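Local structure of possible metal-dependent hydrolase (Veillonella parvula, 3RPC) at residues V70-L75 with G130-V135; V166-W171 with A224-T229; I187-G192 with G211-R216; G192-L197 with S202-T207. The protein is probably a zinc-dependent hydrolase of the metallo-beta-lactamase superfamily that holds two zinc ions in its presumed active site. All coordinates share one frame; numbering follows the deposited sequence.

Interaction 1: V70-L75 with G130-V135; sequences VTHTHL and GSHGTV. With ZN (zinc ion), chain E.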
loop_
_atom_site.group_PDB
_atom_site.type_symbol
_atom_site.label_atom_id
_atom_site.label_comp_id
_atom_site.label_asym_id
_atom_site.label_seq_id
_atom_site.Cartn_x
_atom_site.Cartn_y
_atom_site.Cartn_z
ATOM N N VAL A 70 -12.978 -5.203 10.926
ATOM C CA VAL A 70 -12.955 -3.753 11.041
ATOM C C VAL A 70 -11.833 -3.241 10.145
ATOM O O VAL A 70 -10.651 -3.386 10.469
ATOM C CB VAL A 70 -12.717 -3.333 12.508
ATOM C CG1 VAL A 70 -12.767 -1.822 12.656
ATOM C CG2 VAL A 70 -13.761 -3.988 13.418
ATOM N N THR A 71 -12.201 -2.662 9.002
ATOM C CA THR A 71 -11.190 -2.262 8.020
ATOM C C THR A 71 -10.367 -1.065 8.476
ATOM O O THR A 71 -9.219 -0.890 8.046
ATOM C CB THR A 71 -11.791 -1.967 6.635
ATOM O OG1 THR A 71 -12.678 -0.838 6.716
ATOM C CG2 THR A 71 -12.521 -3.189 6.095
ATOM N N HIS A 72 -10.971 -0.245 9.326
ATOM C CA HIS A 72 -10.326 0.914 9.942
ATOM C C HIS A 72 -11.282 1.479 10.975
ATOM O O HIS A 72 -12.450 1.091 11.006
ATOM C CB HIS A 72 -9.880 1.978 8.911
ATOM C CG HIS A 72 -10.997 2.642 8.150
ATOM N ND1 HIS A 72 -11.956 1.942 7.447
ATOM C CD2 HIS A 72 -11.258 3.955 7.929
ATOM C CE1 HIS A 72 -12.759 2.794 6.829
ATOM N NE2 HIS A 72 -12.368 4.021 7.118
ATOM N N THR A 73 -10.801 2.391 11.809
ATOM C CA THR A 73 -11.600 2.816 12.955
ATOM C C THR A 73 -12.188 4.218 12.825
ATOM O O THR A 73 -12.482 4.869 13.826
ATOM C CB THR A 73 -10.835 2.658 14.276
ATOM O OG1 THR A 73 -9.614 3.402 14.219
ATOM C CG2 THR A 73 -10.534 1.188 14.524
ATOM N N HIS A 74 -12.377 4.680 11.594
ATOM C CA HIS A 74 -13.207 5.857 11.384
ATOM C C HIS A 74 -14.598 5.593 11.975
ATOM O O HIS A 74 -15.092 4.464 11.945
ATOM C CB HIS A 74 -13.332 6.186 9.895
ATOM C CG HIS A 74 -12.180 6.976 9.357
ATOM N ND1 HIS A 74 -12.019 7.229 8.013
ATOM C CD2 HIS A 74 -11.144 7.579 9.983
ATOM C CE1 HIS A 74 -10.925 7.949 7.832
ATOM N NE2 HIS A 74 -10.376 8.177 9.013
ATOM N N LEU A 75 -15.221 6.651 12.484
ATOM C CA LEU A 75 -16.529 6.569 13.139
ATOM C C LEU A 75 -17.558 5.778 12.344
ATOM O O LEU A 75 -18.330 4.996 12.920
ATOM C CB LEU A 75 -17.063 7.975 13.425
ATOM C CG LEU A 75 -18.437 8.085 14.089
ATOM C CD1 LEU A 75 -18.386 7.440 15.455
ATOM C CD2 LEU A 75 -18.863 9.538 14.200
ATOM N N GLY A 130 -4.848 0.221 0.138
ATOM C CA GLY A 130 -5.749 1.285 -0.257
ATOM C C GLY A 130 -5.215 2.651 0.124
ATOM O O GLY A 130 -4.355 2.784 1.008
ATOM N N SER A 131 -5.731 3.673 -0.549
ATOM C CA SER A 131 -5.455 5.060 -0.191
ATOM C C SER A 131 -6.779 5.778 -0.022
ATOM O O SER A 131 -7.556 5.879 -0.972
ATOM C CB SER A 131 -4.634 5.745 -1.277
ATOM O OG SER A 131 -3.412 5.055 -1.461
ATOM N N HIS A 132 -7.034 6.265 1.188
ATOM C CA HIS A 132 -8.313 6.885 1.547
ATOM C C HIS A 132 -8.307 8.361 1.133
ATOM O O HIS A 132 -8.581 9.245 1.951
ATOM C CB HIS A 132 -8.488 6.734 3.074
ATOM C CG HIS A 132 -9.901 6.842 3.581
ATOM N ND1 HIS A 132 -10.969 7.252 2.809
ATOM C CD2 HIS A 132 -10.405 6.589 4.811
ATOM C CE1 HIS A 132 -12.069 7.245 3.545
ATOM N NE2 HIS A 132 -11.752 6.850 4.766
ATOM N N GLY A 133 -7.988 8.615 -0.139
ATOM C CA GLY A 133 -7.809 9.964 -0.655
ATOM C C GLY A 133 -6.820 9.987 -1.806
ATOM O O GLY A 133 -6.072 9.034 -2.013
ATOM N N THR A 134 -6.831 11.075 -2.576
ATOM C CA THR A 134 -5.893 11.236 -3.674
ATOM C C THR A 134 -4.529 11.675 -3.158
ATOM O O THR A 134 -4.381 12.067 -2.000
ATOM C CB THR A 134 -6.378 12.322 -4.635
ATOM O OG1 THR A 134 -6.464 13.555 -3.919
ATOM C CG2 THR A 134 -7.742 11.961 -5.197
ATOM N N VAL A 135 -3.533 11.636 -4.040
ATOM C CA VAL A 135 -2.185 12.070 -3.683
ATOM C C VAL A 135 -2.179 13.502 -3.170
ATOM O O VAL A 135 -1.549 13.801 -2.151
ATOM C CB VAL A 135 -1.214 11.945 -4.867
ATOM C CG1 VAL A 135 0.124 12.606 -4.542
ATOM C CG2 VAL A 135 -1.017 10.496 -5.230
HETATM ZN ZN ZN E . -13.002 6.008 6.287
HETATM O O HOH W 1 -14.845 6.651 6.738
#
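Two loops face each other across a zinc ion, with the backbones of His72 and His132 coming no nearer than 10.5 Å between their CA atoms. Residues 70-75 follow strand 67-69 and residues 130-135 follow strand 123-128, so loops at the ends of a strand from each of the two sheets of the metallo-beta-lactamase fold supply ligands to one metal. The first loop carries the start of the family's HxHxDH signature, read here as His72, His74 and, further on, Asp76 and His77. His132 lies at the centre of an inverse gamma turn, and Gly133 adopts backbone angles at which a CB would run into the carbonyl oxygen of His132. The histidines do not use the same nitrogen: His72 and His132 bind through NE2, at 2.2 Å from NE2 of His72 to the zinc ion, whereas His74 turns ND1 to it at 2.3 Å. His132 extends with CG anti to the backbone N (chi1 -159°), which carries NE2 across to the metal. The His74 and His132 rings meet rim to rim, planes 44° apart; their ND1 and NE2 atoms sit 3.3 Å apart because both grip the zinc ion, and no hydrogen bond joins them. Asp168 and a water complete the site. Second-shell partners fix the ring rotations: Ile203 O accepts from His132 ND1, and His72 ND1 donates to Thr71 OG1 at 3.0 Å, with the hydroxyl oxygen nearly in the imidazole plane.

Interaction 2: V166-W171 with A224-T229; sequences VGDTVW and AVHMDT. With ZN (zinc ion), chain F; ZN (zinc ion), chain E.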
loop_
_atom_site.group_PDB
_atom_site.type_symbol
_atom_site.label_atom_id
_atom_site.label_comp_id
_atom_site.label_asym_id
_atom_site.label_seq_id
_atom_site.Cartn_x
_atom_site.Cartn_y
_atom_site.Cartn_z
ATOM N N VAL A 166 -13.566 -4.036 -0.902
ATOM C CA VAL A 166 -12.537 -3.116 -1.388
ATOM C C VAL A 166 -12.087 -2.111 -0.322
ATOM O O VAL A 166 -10.895 -1.771 -0.224
ATOM C CB VAL A 166 -13.020 -2.371 -2.635
ATOM C CG1 VAL A 166 -11.925 -1.422 -3.152
ATOM C CG2 VAL A 166 -13.403 -3.376 -3.716
ATOM N N GLY A 167 -13.046 -1.635 0.470
ATOM C CA GLY A 167 -12.756 -0.715 1.558
ATOM C C GLY A 167 -12.751 0.755 1.169
ATOM O O GLY A 167 -13.054 1.121 0.031
ATOM N N ASP A 168 -12.411 1.603 2.136
ATOM C CA ASP A 168 -12.352 3.047 1.918
ATOM C C ASP A 168 -11.056 3.441 1.211
ATOM O O ASP A 168 -10.084 3.852 1.847
ATOM C CB ASP A 168 -12.494 3.796 3.251
ATOM C CG ASP A 168 -13.948 4.063 3.638
ATOM O OD1 ASP A 168 -14.857 3.437 3.065
ATOM O OD2 ASP A 168 -14.178 4.914 4.523
ATOM N N THR A 169 -11.054 3.284 -0.108
ATOM C CA THR A 169 -9.906 3.643 -0.932
ATOM C C THR A 169 -10.407 4.221 -2.239
ATOM O O THR A 169 -11.503 3.897 -2.699
ATOM C CB THR A 169 -9.008 2.418 -1.200
ATOM O OG1 THR A 169 -7.889 2.793 -2.022
ATOM C CG2 THR A 169 -9.795 1.289 -1.867
ATOM N N VAL A 170 -9.603 5.099 -2.816
ATOM C CA VAL A 170 -9.795 5.492 -4.208
ATOM C C VAL A 170 -9.152 4.431 -5.108
ATOM O O VAL A 170 -8.522 3.492 -4.626
ATOM C CB VAL A 170 -9.202 6.883 -4.492
ATOM C CG1 VAL A 170 -9.805 7.922 -3.562
ATOM C CG2 VAL A 170 -7.660 6.885 -4.380
ATOM N N TRP A 171 -9.314 4.559 -6.417
ATOM C CA TRP A 171 -8.749 3.559 -7.319
ATOM C C TRP A 171 -7.238 3.736 -7.436
ATOM O O TRP A 171 -6.772 4.707 -8.015
ATOM C CB TRP A 171 -9.387 3.665 -8.701
ATOM C CG TRP A 171 -9.127 2.467 -9.538
ATOM C CD1 TRP A 171 -7.943 2.117 -10.122
ATOM C CD2 TRP A 171 -10.070 1.459 -9.899
ATOM N NE1 TRP A 171 -8.091 0.932 -10.811
ATOM C CE2 TRP A 171 -9.393 0.516 -10.699
ATOM C CE3 TRP A 171 -11.428 1.265 -9.633
ATOM C CZ2 TRP A 171 -10.026 -0.607 -11.230
ATOM C CZ3 TRP A 171 -12.059 0.150 -10.161
ATOM C CH2 TRP A 171 -11.356 -0.776 -10.946
ATOM N N ALA A 224 -22.587 -2.319 -4.644
ATOM C CA ALA A 224 -22.250 -0.948 -4.273
ATOM C C ALA A 224 -22.915 -0.533 -2.967
ATOM O O ALA A 224 -24.142 -0.633 -2.823
ATOM C CB ALA A 224 -22.633 0.019 -5.400
ATOM N N VAL A 225 -22.102 -0.064 -2.027
ATOM C CA VAL A 225 -22.578 0.316 -0.698
ATOM C C VAL A 225 -21.948 1.637 -0.234
ATOM O O VAL A 225 -21.413 2.385 -1.056
ATOM C CB VAL A 225 -22.324 -0.813 0.337
ATOM C CG1 VAL A 225 -23.067 -2.085 -0.081
ATOM C CG2 VAL A 225 -20.831 -1.088 0.495
ATOM N N HIS A 226 -22.015 1.923 1.067
ATOM C CA HIS A 226 -21.459 3.153 1.651
ATOM C C HIS A 226 -22.232 4.394 1.190
ATOM O O HIS A 226 -21.655 5.450 0.934
ATOM C CB HIS A 226 -19.948 3.277 1.350
ATOM C CG HIS A 226 -19.190 4.116 2.339
ATOM N ND1 HIS A 226 -19.481 5.443 2.567
ATOM C CD2 HIS A 226 -18.138 3.820 3.144
ATOM C CE1 HIS A 226 -18.653 5.927 3.476
ATOM N NE2 HIS A 226 -17.827 4.963 3.842
HETATM N N MSE A 227 -23.557 4.271 1.124
HETATM C CA MSE A 227 -24.388 5.370 0.648
HETATM C C MSE A 227 -25.568 5.692 1.560
HETATM O O MSE A 227 -25.964 4.880 2.404
HETATM C CB MSE A 227 -24.903 5.059 -0.757
HETATM C CG MSE A 227 -23.782 5.081 -1.790
HETATM SE SE MSE A 227 -24.299 4.537 -3.587
HETATM C CE MSE A 227 -24.342 2.616 -3.298
ATOM N N ASP A 228 -26.102 6.895 1.361
ATOM C CA ASP A 228 -27.357 7.329 1.968
ATOM C C ASP A 228 -27.340 7.227 3.497
ATOM O O ASP A 228 -28.386 6.987 4.113
ATOM C CB ASP A 228 -28.535 6.514 1.414
ATOM C CG ASP A 228 -28.693 6.619 -0.106
ATOM O OD1 ASP A 228 -27.995 7.415 -0.746
ATOM O OD2 ASP A 228 -29.537 5.878 -0.656
ATOM N N THR A 229 -26.179 7.419 4.114
ATOM C CA THR A 229 -26.062 7.284 5.568
ATOM C C THR A 229 -25.281 8.430 6.214
ATOM O O THR A 229 -25.808 9.125 7.094
ATOM C CB THR A 229 -25.405 5.947 5.960
ATOM O OG1 THR A 229 -26.079 4.869 5.300
ATOM C CG2 THR A 229 -25.480 5.739 7.481
HETATM ZN ZN ZN F . -16.121 5.434 5.255
HETATM ZN ZN ZN E . -13.002 6.008 6.287
HETATM O O HOH W 1 -14.845 6.651 6.738
HETATM O O HOH W 2 -15.927 7.646 3.976
#
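A single carboxylate oxygen, OD2 of Asp168, bonds to two zinc ions at once, and it is through one of these that the aspartate meets His226. OD2 is 2.1 Å from the zinc ion it shares with His226 and 2.4 Å from the other, while NE2 of His226 binds the shared zinc ion at 2.3 Å. The two side chains cross at about a right angle, carboxylate and ring planes 48° apart. OD1 of Asp168 lies 3.3 Å from CD2 of His226, without a hydrogen bond to the ring; Asn190 ND2 gives this oxygen a weak one instead. Such a bridging aspartate and a histidine just past a strand belong to the dinuclear centre found in the metallo-beta-lactamase fold. Asp76 and His77 add further ligands to the zinc ion of His226, and His72, His74 and His132 hold its partner. Water 1 forms a second bridge, 2.0 Å from the zinc ion of the three histidines and 2.3 Å from the other; in relatives a bridging solvent of this kind is the likely nucleophile. His226 turns CG anti to its own N (chi1 -155°), directing the imidazole from the end of strand 221-225 to the metal.

Interaction 3: I187-G192 with G211-R216; sequences IIMNTG and GRMVVR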
loop_
_atom_site.group_PDB
_atom_site.type_symbol
_atom_site.label_atom_id
_atom_site.label_comp_id
_atom_site.label_asym_id
_atom_site.label_seq_id
_atom_site.Cartn_x
_atom_site.Cartn_y
_atom_site.Cartn_z
ATOM N N ILE A 187 -17.523 -8.345 -5.637
ATOM C CA ILE A 187 -16.746 -7.158 -5.302
ATOM C C ILE A 187 -17.635 -6.137 -4.612
ATOM O O ILE A 187 -18.562 -5.605 -5.224
ATOM C CB ILE A 187 -16.111 -6.553 -6.576
ATOM C CG1 ILE A 187 -15.262 -7.624 -7.280
ATOM C CG2 ILE A 187 -15.287 -5.304 -6.240
ATOM C CD1 ILE A 187 -14.720 -7.182 -8.648
ATOM N N ILE A 188 -17.365 -5.886 -3.334
ATOM C CA ILE A 188 -18.173 -4.974 -2.534
ATOM C C ILE A 188 -17.425 -3.643 -2.466
ATOM O O ILE A 188 -16.316 -3.581 -1.928
ATOM C CB ILE A 188 -18.402 -5.541 -1.115
ATOM C CG1 ILE A 188 -19.094 -6.902 -1.195
ATOM C CG2 ILE A 188 -19.231 -4.582 -0.282
ATOM C CD1 ILE A 188 -19.067 -7.673 0.120
HETATM N N MSE A 189 -18.031 -2.595 -3.028
HETATM C CA MSE A 189 -17.377 -1.302 -3.227
HETATM C C MSE A 189 -18.070 -0.185 -2.466
HETATM O O MSE A 189 -19.303 -0.133 -2.424
HETATM C CB MSE A 189 -17.428 -0.919 -4.708
HETATM C CG MSE A 189 -16.943 -1.975 -5.678
HETATM SE SE MSE A 189 -17.229 -1.347 -7.508
HETATM C CE MSE A 189 -16.114 0.260 -7.488
ATOM N N ASN A 190 -17.282 0.703 -1.873
ATOM C CA ASN A 190 -17.800 1.881 -1.187
ATOM C C ASN A 190 -17.879 3.038 -2.176
ATOM O O ASN A 190 -16.860 3.651 -2.506
ATOM C CB ASN A 190 -16.895 2.225 -0.005
ATOM C CG ASN A 190 -16.987 1.186 1.104
ATOM O OD1 ASN A 190 -17.959 0.421 1.160
ATOM N ND2 ASN A 190 -15.994 1.152 1.991
ATOM N N THR A 191 -19.086 3.320 -2.656
ATOM C CA THR A 191 -19.246 4.186 -3.826
ATOM C C THR A 191 -19.998 5.481 -3.543
ATOM O O THR A 191 -20.493 6.128 -4.472
ATOM C CB THR A 191 -19.951 3.441 -4.981
ATOM O OG1 THR A 191 -21.288 3.076 -4.589
ATOM C CG2 THR A 191 -19.188 2.188 -5.352
ATOM N N GLY A 192 -20.053 5.872 -2.275
ATOM C CA GLY A 192 -20.743 7.086 -1.889
ATOM C C GLY A 192 -20.027 8.388 -2.217
ATOM O O GLY A 192 -20.582 9.465 -2.005
ATOM N N GLY A 211 -18.035 1.908 -13.139
ATOM C CA GLY A 211 -17.910 1.625 -14.555
ATOM C C GLY A 211 -16.597 0.912 -14.835
ATOM O O GLY A 211 -16.546 -0.039 -15.625
ATOM N N ARG A 212 -15.533 1.360 -14.173
ATOM C CA ARG A 212 -14.209 0.793 -14.422
ATOM C C ARG A 212 -14.156 -0.637 -13.911
ATOM O O ARG A 212 -13.520 -1.500 -14.523
ATOM C CB ARG A 212 -13.119 1.643 -13.760
ATOM C CG ARG A 212 -11.700 1.274 -14.181
ATOM C CD ARG A 212 -10.658 2.147 -13.489
ATOM N NE ARG A 212 -10.912 3.574 -13.709
ATOM C CZ ARG A 212 -11.267 4.417 -12.742
ATOM N NH1 ARG A 212 -11.374 3.991 -11.485
ATOM N NH2 ARG A 212 -11.497 5.693 -13.023
HETATM N N MSE A 213 -14.827 -0.896 -12.793
HETATM C CA MSE A 213 -14.816 -2.243 -12.232
HETATM C C MSE A 213 -15.496 -3.244 -13.161
HETATM O O MSE A 213 -15.080 -4.405 -13.262
HETATM C CB MSE A 213 -15.495 -2.280 -10.854
HETATM C CG MSE A 213 -15.294 -3.584 -10.082
HETATM SE SE MSE A 213 -13.413 -3.809 -9.595
HETATM C CE MSE A 213 -13.283 -2.520 -8.188
ATOM N N VAL A 214 -16.557 -2.804 -13.828
ATOM C CA VAL A 214 -17.286 -3.673 -14.734
ATOM C C VAL A 214 -16.428 -4.028 -15.949
ATOM O O VAL A 214 -16.479 -5.156 -16.446
ATOM C CB VAL A 214 -18.616 -3.030 -15.169
ATOM C CG1 VAL A 214 -19.229 -3.798 -16.328
ATOM C CG2 VAL A 214 -19.583 -2.971 -13.976
ATOM N N VAL A 215 -15.625 -3.070 -16.404
ATOM C CA VAL A 215 -14.697 -3.330 -17.499
ATOM C C VAL A 215 -13.606 -4.295 -17.047
ATOM O O VAL A 215 -13.261 -5.244 -17.761
ATOM C CB VAL A 215 -14.054 -2.036 -18.010
ATOM C CG1 VAL A 215 -12.949 -2.343 -19.020
ATOM C CG2 VAL A 215 -15.115 -1.128 -18.624
ATOM N N ARG A 216 -13.069 -4.069 -15.853
ATOM C CA ARG A 216 -11.963 -4.910 -15.389
ATOM C C ARG A 216 -12.395 -6.341 -15.094
ATOM O O ARG A 216 -11.673 -7.287 -15.405
ATOM C CB ARG A 216 -11.269 -4.306 -14.163
ATOM C CG ARG A 216 -9.892 -4.901 -13.877
ATOM C CD ARG A 216 -8.833 -4.404 -14.861
ATOM N NE ARG A 216 -8.492 -3.009 -14.615
ATOM C CZ ARG A 216 -8.920 -1.985 -15.348
ATOM N NH1 ARG A 216 -8.569 -0.751 -15.026
ATOM N NH2 ARG A 216 -9.696 -2.195 -16.408
#
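Met213, a selenomethionine on helix 207-216, packs between Ile187 and Met189 (also selenomethionine) of strand 186-190. The helical segment opens at Gly211, whose O accepts the backbone N of Val215. Next comes Arg212, which turns aside from the strand: its guanidinium forms a salt bridge with Asp209 and a cation-pi contact with Trp171. Met213 is the one residue of 211-216 that touches the strand, and its CA comes within 8.7 Å of the CA of Ile187. CB points at the sheet, and bends at chi2 (66°) and chi3 (74°) fold the chain back so that several of its atoms, rather than the tip alone, find partners. SE of Met213 rests 3.7 Å from CD1 of Ile187, with CE of Met213 3.9 Å from CG2 of the same isoleucine. Nearer the helix backbone, CB of Met213 meets SE of Met189 at 3.9 Å, and the two methyl ends, CE of Met189 and CE of Met213, close to 4.0 Å. Val214 then faces away from this strand and touches Ile222 on the neighbouring one, and Arg216 ends the segment in a salt bridge to Glu176. This is the helix-on-sheet layer of the beta-alpha-beta unit formed by strand 186-190, helix 207-216 and strand 221-225. With no hydrogen bond or charge across it, cohesion rests on dispersion and burial of apolar chains, selenium standing where the natural protein would have methionine sulphur.

Interaction 4: G192-L197 with S202-T207; sequences GYAQIL and SIIMGT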
loop_
_atom_site.group_PDB
_atom_site.type_symbol
_atom_site.label_atom_id
_atom_site.label_comp_id
_atom_site.label_asym_id
_atom_site.label_seq_id
_atom_site.Cartn_x
_atom_site.Cartn_y
_atom_site.Cartn_z
ATOM N N GLY A 192 -20.053 5.872 -2.275
ATOM C CA GLY A 192 -20.743 7.086 -1.889
ATOM C C GLY A 192 -20.027 8.388 -2.217
ATOM O O GLY A 192 -20.582 9.465 -2.005
ATOM N N TYR A 193 -18.797 8.309 -2.724
ATOM C CA TYR A 193 -18.089 9.503 -3.184
ATOM C C TYR A 193 -18.090 10.601 -2.113
ATOM O O TYR A 193 -18.522 11.742 -2.340
ATOM C CB TYR A 193 -18.707 9.994 -4.491
ATOM C CG TYR A 193 -17.806 10.822 -5.381
ATOM C CD1 TYR A 193 -16.703 10.255 -6.005
ATOM C CD2 TYR A 193 -18.095 12.159 -5.639
ATOM C CE1 TYR A 193 -15.891 11.015 -6.853
ATOM C CE2 TYR A 193 -17.304 12.921 -6.480
ATOM C CZ TYR A 193 -16.208 12.342 -7.076
ATOM O OH TYR A 193 -15.422 13.112 -7.915
ATOM N N ALA A 194 -17.599 10.236 -0.931
ATOM C CA ALA A 194 -17.472 11.168 0.177
ATOM C C ALA A 194 -16.523 12.303 -0.205
ATOM O O ALA A 194 -15.431 12.054 -0.728
ATOM C CB ALA A 194 -16.964 10.436 1.409
ATOM N N GLN A 195 -16.927 13.535 0.073
ATOM C CA GLN A 195 -16.138 14.698 -0.335
ATOM C C GLN A 195 -15.862 15.660 0.803
ATOM O O GLN A 195 -16.631 15.760 1.767
ATOM C CB GLN A 195 -16.817 15.428 -1.489
ATOM C CG GLN A 195 -16.839 14.620 -2.749
ATOM C CD GLN A 195 -17.238 15.443 -3.956
ATOM O OE1 GLN A 195 -18.402 15.747 -4.143
ATOM N NE2 GLN A 195 -16.260 15.809 -4.780
ATOM N N ILE A 196 -14.763 16.392 0.647
ATOM C CA ILE A 196 -14.286 17.349 1.628
ATOM C C ILE A 196 -14.424 18.736 1.035
ATOM O O ILE A 196 -14.194 18.911 -0.159
ATOM C CB ILE A 196 -12.788 17.120 1.920
ATOM C CG1 ILE A 196 -12.501 15.639 2.228
ATOM C CG2 ILE A 196 -12.322 18.029 3.060
ATOM C CD1 ILE A 196 -13.245 15.088 3.426
ATOM N N LEU A 197 -14.800 19.720 1.848
ATOM C CA LEU A 197 -14.915 21.085 1.351
ATOM C C LEU A 197 -13.564 21.562 0.829
ATOM O O LEU A 197 -12.522 21.340 1.453
ATOM C CB LEU A 197 -15.452 22.020 2.440
ATOM C CG LEU A 197 -16.841 21.712 3.012
ATOM C CD1 LEU A 197 -17.163 22.662 4.160
ATOM C CD2 LEU A 197 -17.910 21.785 1.935
ATOM N N SER A 202 -12.588 12.648 -4.378
ATOM C CA SER A 202 -13.202 11.971 -3.233
ATOM C C SER A 202 -12.175 11.195 -2.420
ATOM O O SER A 202 -11.107 10.839 -2.915
ATOM C CB SER A 202 -14.315 11.038 -3.719
ATOM O OG SER A 202 -14.890 10.277 -2.663
ATOM N N ILE A 203 -12.502 10.936 -1.163
ATOM C CA ILE A 203 -11.704 10.029 -0.345
ATOM C C ILE A 203 -12.069 8.560 -0.534
ATOM O O ILE A 203 -11.389 7.687 0.002
ATOM C CB ILE A 203 -11.807 10.378 1.146
ATOM C CG1 ILE A 203 -13.272 10.317 1.605
ATOM C CG2 ILE A 203 -11.191 11.755 1.404
ATOM C CD1 ILE A 203 -13.465 10.500 3.116
ATOM N N ILE A 204 -13.157 8.279 -1.248
ATOM C CA ILE A 204 -13.509 6.903 -1.581
ATOM C C ILE A 204 -13.895 6.846 -3.054
ATOM O O ILE A 204 -13.523 7.730 -3.825
ATOM C CB ILE A 204 -14.628 6.311 -0.672
ATOM C CG1 ILE A 204 -15.907 7.154 -0.716
ATOM C CG2 ILE A 204 -14.137 6.213 0.779
ATOM C CD1 ILE A 204 -17.104 6.529 0.049
HETATM N N MSE A 205 -14.605 5.803 -3.448
HETATM C CA MSE A 205 -15.004 5.633 -4.847
HETATM C C MSE A 205 -16.388 6.211 -5.166
HETATM O O MSE A 205 -17.131 6.623 -4.270
HETATM C CB MSE A 205 -14.950 4.151 -5.218
HETATM C CG MSE A 205 -13.526 3.639 -5.367
HETATM SE SE MSE A 205 -13.460 1.710 -5.468
HETATM C CE MSE A 205 -11.552 1.527 -5.761
ATOM N N GLY A 206 -16.702 6.272 -6.460
ATOM C CA GLY A 206 -18.004 6.697 -6.942
ATOM C C GLY A 206 -18.356 5.988 -8.239
ATOM O O GLY A 206 -17.852 4.898 -8.526
ATOM N N THR A 207 -19.217 6.609 -9.042
ATOM C CA THR A 207 -19.700 5.966 -10.256
ATOM C C THR A 207 -18.590 5.666 -11.273
ATOM O O THR A 207 -18.634 4.631 -11.939
ATOM C CB THR A 207 -20.816 6.778 -10.932
ATOM O OG1 THR A 207 -20.393 8.140 -11.073
ATOM C CG2 THR A 207 -22.097 6.718 -10.097
#
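Gly192 meets the side chain of Ile204, its N lying 3.8 Å from CD1 of that isoleucine; buried here, this N has no hydrogen-bond partner. At Tyr193 the backbone N donates to Met205 O at 2.8 Å, nearly along the C=O axis although the N-H itself is bent. The tyrosine ring, its CG anti to N (chi1 -156°), takes CB of Ser202 over one face in a CH-pi contact, 3.7 Å from CB to the ring centroid and offset toward the rim. Ala194 O accepts twice: from Ser202 OG at 2.7 Å, tilted out of the carbonyl plane, and from Ile203 N at 3.2 Å. The same OG receives Ile204 N at 3.0 Å, closing an ST turn, so one hydroxyl links both segments. CB of Ala194 also packs on CG1 of Ile203 at 3.7 Å, and further along Ile196 crosses Ile203 at about a right angle. The pairing thus folds a long loop back on itself between strand 186-190 and helix 207-216. Ile204 touches Asp168 and His132 beside the zinc centre, while Gly206 sits at the N-cap position of helix 207-216, its N donating to Asp209 OD2, and Thr207 packs against helix 237-246.

Along the chain, interaction 1 comes first: residues 130-135 return to 70-75 and bring loops from the two sheets together at a zinc ion. It closes before interaction 2 opens, and 166-171 with 224-229 then spans a long excursion that contains both remaining contacts. Interaction 3 lies within that span, laying helix 207-216 on strand 186-190; interaction 4 lies within interaction 3, closing the loop between these two elements, and they share Gly192. Interactions 1 and 2 share a zinc ion and water 1, and Ser131 bonds to the backbone of Val170. Ile204 of interaction 4 packs beside His226 of interaction 2, while Val225 N to Met189 O joins interactions 2 and 3 through neighbouring strands.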